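Local coordinates for conserved hypothetical protein (Staphylococcus aureus subsp. aureus, PDB 1TSJ), which is of unknown function but belongs to the 3-demethylubiquinone-9 3-methyltransferase family of the glyoxalase clan, at residues T34-G39 with T48-I53. Numbering follows the deposited sequence.
Sequences TMAKYG and TVQHSI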
# COMPACT_ATOMS: atom_id res chain seq x y z
N THR A 34 -1.18 12.51 -4.84
CA THR A 34 -2.52 11.93 -5.07
C THR A 34 -3.11 11.82 -3.69
O THR A 34 -2.48 11.25 -2.77
CB THR A 34 -2.40 10.48 -5.69
OG1 THR A 34 -2.20 10.50 -7.16
CG2 THR A 34 -3.64 9.49 -5.37
N MSE A 35 -4.28 12.42 -3.54
CA MSE A 35 -5.12 12.15 -2.48
C MSE A 35 -6.53 11.95 -2.89
O MSE A 35 -7.11 12.84 -3.53
CB MSE A 35 -5.12 13.34 -1.60
CG MSE A 35 -4.17 13.26 -0.57
SE MSE A 35 -4.89 13.73 1.17
CE MSE A 35 -3.14 13.29 2.21
N ALA A 36 -7.15 10.86 -2.43
CA ALA A 36 -8.54 10.63 -2.67
C ALA A 36 -9.19 10.35 -1.37
O ALA A 36 -8.70 9.52 -0.65
CB ALA A 36 -8.74 9.53 -3.60
N LYS A 37 -10.27 11.09 -1.06
CA LYS A 37 -11.05 10.91 0.16
C LYS A 37 -12.26 10.03 -0.05
O LYS A 37 -12.75 9.85 -1.20
CB LYS A 37 -11.58 12.21 0.65
CG LYS A 37 -10.67 13.44 0.55
CD LYS A 37 -9.38 13.30 1.30
CE LYS A 37 -8.86 14.69 1.82
NZ LYS A 37 -9.55 15.11 3.10
N TYR A 38 -12.79 9.51 1.03
CA TYR A 38 -14.08 8.84 0.96
C TYR A 38 -15.32 9.76 0.84
O TYR A 38 -15.49 10.70 1.66
CB TYR A 38 -14.30 8.00 2.19
CG TYR A 38 -13.41 6.75 2.19
CD1 TYR A 38 -12.50 6.55 3.26
CD2 TYR A 38 -13.54 5.74 1.13
CE1 TYR A 38 -11.75 5.52 3.30
CE2 TYR A 38 -12.77 4.67 1.15
CZ TYR A 38 -11.86 4.58 2.25
OH TYR A 38 -10.98 3.54 2.37
N GLY A 39 -16.20 9.42 -0.12
CA GLY A 39 -17.46 10.18 -0.45
C GLY A 39 -18.46 10.22 0.72
O GLY A 39 -18.22 9.57 1.77
N THR A 48 -12.12 11.08 5.08
CA THR A 48 -10.94 10.25 5.20
C THR A 48 -10.19 9.90 3.92
O THR A 48 -10.78 9.90 2.85
CB THR A 48 -11.31 8.98 5.89
OG1 THR A 48 -11.70 9.34 7.23
CG2 THR A 48 -10.01 8.13 6.11
N VAL A 49 -8.88 9.60 4.03
CA VAL A 49 -8.09 9.27 2.83
C VAL A 49 -8.38 7.85 2.41
O VAL A 49 -8.43 6.96 3.22
CB VAL A 49 -6.62 9.52 3.08
CG1 VAL A 49 -5.87 9.06 1.94
CG2 VAL A 49 -6.42 10.97 3.23
N GLN A 50 -8.63 7.67 1.14
CA GLN A 50 -8.82 6.37 0.57
C GLN A 50 -7.56 6.00 -0.08
O GLN A 50 -7.15 4.88 -0.12
CB GLN A 50 -9.85 6.45 -0.54
CG GLN A 50 -10.16 5.16 -1.38
CD GLN A 50 -11.36 5.48 -2.39
OE1 GLN A 50 -12.18 4.55 -2.77
NE2 GLN A 50 -11.54 6.82 -2.76
N HIS A 51 -6.94 6.98 -0.69
CA HIS A 51 -5.77 6.64 -1.41
C HIS A 51 -4.91 7.92 -1.42
O HIS A 51 -5.40 8.94 -1.86
CB HIS A 51 -6.18 6.15 -2.83
CG HIS A 51 -4.99 5.78 -3.74
ND1 HIS A 51 -4.81 6.35 -5.01
CD2 HIS A 51 -3.94 4.88 -3.56
CE1 HIS A 51 -3.71 5.82 -5.56
NE2 HIS A 51 -3.18 4.92 -4.71
N SER A 52 -3.64 7.83 -0.95
CA SER A 52 -2.62 8.90 -1.09
C SER A 52 -1.33 8.30 -1.60
O SER A 52 -0.91 7.29 -1.18
CB SER A 52 -2.32 9.63 0.26
OG SER A 52 -1.80 10.98 0.08
N ILE A 53 -0.69 9.01 -2.49
CA ILE A 53 0.64 8.74 -2.91
C ILE A 53 1.42 10.03 -2.75
O ILE A 53 1.08 11.04 -3.34
CB ILE A 53 0.65 8.33 -4.35
CG1 ILE A 53 -0.07 7.04 -4.52
CG2 ILE A 53 2.04 8.19 -4.85
CD1 ILE A 53 -0.16 6.67 -5.90
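M35 lays its selenium against CG2 of V49, 3.8 Å away, the two side chains crossing at about a right angle on the face of the hairpin that turns to helix 16-26. CG of M35 passes beside OG of S52, and the bend at chi2 (-133°) carries SE over to the valine. V20 of the helix touches both M35 and S52, and A16 touches V49, so the side chains of the buried V49 and S52 are covered by the helix. K37 pairs with V49 across the strands, but their side chains diverge, and its NZ is engaged by a salt bridge to E17 and a hydrogen bond to G47 O. Beneath M35, V49 and S52 the backbones pair antiparallel, A36 N donating to H51 O over 2.7 Å. The carbonyl of A36 then receives two donors, Q50 N at 2.6 Å in the carbonyl plane and H51 N at 3.1 Å from a tilted position. Two residues thus face one, a classic beta bulge that shifts the register by one before K37 meets V49 and coincides with a corner in the chain at Q50. The two strands form a hairpin in which 49-56 pairs on its other side with 59-64. The opposite face, bearing T34, A36, H51 and I53, is partly exposed, though I53 reaches V60 and M62 of strand 59-64; CG2 of T34, anti to its backbone N, comes 3.4 Å from ND1 of H51, approaching the imidazole obliquely. Beyond the bulge, the exposed Y38 and Q50 lean on each other. CB of Q50 sits over one face of the tyrosine ring, 4.0 Å from its centroid in a CH-pi contact displaced toward the rim, while CB of T48 meets the ring edge at CD1, 3.8 Å away.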